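Vivid PAS protein VVD (Neurospora crassa, PDB 3D72) senses blue light in the fungus as a flavin-binding LOV photoreceptor of the PAS family linked to circadian timing, with light activation giving a rapidly exchanging dimer. Local coordinates at residues A[14-19]-A[30-35]. The protein carries 1 engineered substitution. Residues are numbered along the deposited sequence; the frame is centred on the assembly and turned at random.
Sequences GYLIQI and GPVDTS
In this LOV protein the N-terminal helix 12-21 packs on the antiparallel PAS sheet, and the chain after it folds back so that residues 30-35 cover part of Leu-16. Leu-16 carries the contact, with Val-32 and Thr-34 on the loop side. No hydrogen bond links the two segments, which bury 188 Å² between them. The CA atoms of Leu-16 and Asp-33 are 6.6 Å apart, the closest such pair.

The two methyls of Leu-16 split the work. CD2 of Leu-16 packs on CG2 of Val-32 at 3.8 Å. CD1 of Leu-16 lies over the backbone link from Asp-33 to Thr-34, 3.5 Å from N of Thr-34. CD1 of Leu-16 also meets CG2 of Thr-34 at 3.5 Å, the two side chains crossing at about a right angle. The leucine fork thus spans the loop from Val-32 to Thr-34. CG of Leu-16 is anti to its carbonyl carbon (chi1 -74°), and from there both methyls reach the loop.

The CB of Asp-33 points away from the helix, and its carboxylate bonds within the loop. OD1 of Asp-33 accepts from N of Ser-35 at 2.9 Å, an Asx turn, with the donor above the carboxylate plane. OG of Ser-35 gives OD1 of Asp-33 a second bond of 2.7 Å, on the syn side and nearer that plane. These two bonds tie the carboxylate to the chain just past Thr-34.

Around the contact, Leu-16 also touches Leu-38 of strand 38-42 and Met-144 and Phe-146 of strand 140-146. Val-32 rests on Met-20, and Thr-34 on Ile-12 and Met-13, all of helix 12-21. ND2 of Asn-21 of the second subunit makes a hydrogen bond to O of Val-32. One side of helix 12-21 lies on the antiparallel sheet, while Ile-17 and the 30-35 loop meet the second subunit.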
loop_
_atom_site.group_PDB
_atom_site.type_symbol
_atom_site.label_atom_id
_atom_site.label_comp_id
_atom_site.label_asym_id
_atom_site.label_seq_id
_atom_site.Cartn_x
_atom_site.Cartn_y
_atom_site.Cartn_z
ATOM N N GLY A 14 -1.070 -4.276 3.482
ATOM C CA GLY A 14 -1.498 -3.319 4.479
ATOM C C GLY A 14 -0.310 -2.667 5.156
ATOM O O GLY A 14 -0.338 -1.469 5.446
ATOM N N TYR A 15 0.736 -3.451 5.400
ATOM C CA TYR A 15 1.923 -2.925 6.055
ATOM C C TYR A 15 2.697 -1.971 5.153
ATOM O O TYR A 15 3.267 -0.994 5.635
ATOM C CB TYR A 15 2.825 -4.064 6.536
ATOM C CG TYR A 15 2.162 -4.959 7.566
ATOM C CD1 TYR A 15 1.158 -4.472 8.410
ATOM C CD2 TYR A 15 2.544 -6.292 7.706
ATOM C CE1 TYR A 15 0.550 -5.293 9.368
ATOM C CE2 TYR A 15 1.945 -7.118 8.661
ATOM C CZ TYR A 15 0.952 -6.615 9.485
ATOM O OH TYR A 15 0.360 -7.442 10.414
ATOM N N LEU A 16 2.710 -2.242 3.852
ATOM C CA LEU A 16 3.398 -1.343 2.920
ATOM C C LEU A 16 2.641 -0.013 2.898
ATOM O O LEU A 16 3.249 1.056 2.887
ATOM C CB LEU A 16 3.452 -1.947 1.518
ATOM C CG LEU A 16 4.445 -3.101 1.340
ATOM C CD1 LEU A 16 4.139 -3.854 0.052
ATOM C CD2 LEU A 16 5.872 -2.554 1.308
ATOM N N ILE A 17 1.310 -0.079 2.903
ATOM C CA ILE A 17 0.497 1.134 2.918
ATOM C C ILE A 17 0.765 1.882 4.221
ATOM O O ILE A 17 0.922 3.100 4.235
ATOM C CB ILE A 17 -1.008 0.786 2.786
ATOM C CG1 ILE A 17 -1.284 0.278 1.367
ATOM C CG2 ILE A 17 -1.874 2.004 3.092
ATOM C CD1 ILE A 17 -2.641 -0.389 1.205
ATOM N N GLN A 18 0.841 1.144 5.321
ATOM C CA GLN A 18 1.102 1.757 6.615
ATOM C C GLN A 18 2.434 2.504 6.592
ATOM O O GLN A 18 2.539 3.633 7.089
ATOM C CB GLN A 18 1.139 0.681 7.694
ATOM C CG GLN A 18 1.509 1.196 9.066
ATOM C CD GLN A 18 1.671 0.078 10.071
ATOM O OE1 GLN A 18 0.922 -0.908 10.048
ATOM N NE2 GLN A 18 2.638 0.230 10.972
ATOM N N ILE A 19 3.450 1.870 6.013
ATOM C CA ILE A 19 4.773 2.480 5.940
ATOM C C ILE A 19 4.758 3.744 5.088
ATOM O O ILE A 19 5.268 4.782 5.512
ATOM C CB ILE A 19 5.820 1.482 5.395
ATOM C CG1 ILE A 19 6.073 0.397 6.446
ATOM C CG2 ILE A 19 7.122 2.216 5.040
ATOM C CD1 ILE A 19 6.900 -0.770 5.963
ATOM N N GLY A 30 10.446 6.340 -0.423
ATOM C CA GLY A 30 9.831 6.535 -1.719
ATOM C C GLY A 30 8.766 5.460 -1.854
ATOM O O GLY A 30 8.592 4.659 -0.934
ATOM N N PRO A 31 8.037 5.402 -2.974
ATOM C CA PRO A 31 7.011 4.361 -3.100
ATOM C C PRO A 31 7.586 2.945 -3.108
ATOM O O PRO A 31 8.637 2.693 -3.695
ATOM C CB PRO A 31 6.312 4.719 -4.413
ATOM C CG PRO A 31 7.372 5.466 -5.183
ATOM C CD PRO A 31 8.036 6.303 -4.137
ATOM N N VAL A 32 6.899 2.030 -2.432
ATOM C CA VAL A 32 7.327 0.639 -2.382
ATOM C C VAL A 32 6.111 -0.245 -2.591
ATOM O O VAL A 32 4.989 0.167 -2.303
ATOM C CB VAL A 32 7.963 0.277 -1.016
ATOM C CG1 VAL A 32 9.386 0.823 -0.933
ATOM C CG2 VAL A 32 7.114 0.831 0.117
ATOM N N ASP A 33 6.331 -1.440 -3.128
ATOM C CA ASP A 33 5.239 -2.380 -3.328
ATOM C C ASP A 33 5.765 -3.787 -3.117
ATOM O O ASP A 33 6.947 -3.975 -2.828
ATOM C CB ASP A 33 4.580 -2.238 -4.716
ATOM C CG ASP A 33 5.544 -2.457 -5.865
ATOM O OD1 ASP A 33 6.577 -3.129 -5.675
ATOM O OD2 ASP A 33 5.250 -1.968 -6.977
ATOM N N THR A 34 4.885 -4.769 -3.249
ATOM C CA THR A 34 5.256 -6.156 -3.025
ATOM C C THR A 34 6.214 -6.744 -4.048
ATOM O O THR A 34 6.630 -7.898 -3.902
ATOM C CB THR A 34 4.009 -7.055 -2.969
ATOM O OG1 THR A 34 3.351 -7.030 -4.242
ATOM C CG2 THR A 34 3.052 -6.570 -1.890
ATOM N N SER A 35 6.572 -5.961 -5.067
ATOM C CA SER A 35 7.478 -6.420 -6.122
ATOM C C SER A 35 8.956 -6.251 -5.764
ATOM O O SER A 35 9.822 -6.865 -6.383
ATOM C CB SER A 35 7.206 -5.673 -7.433
ATOM O OG SER A 35 7.945 -4.465 -7.523
#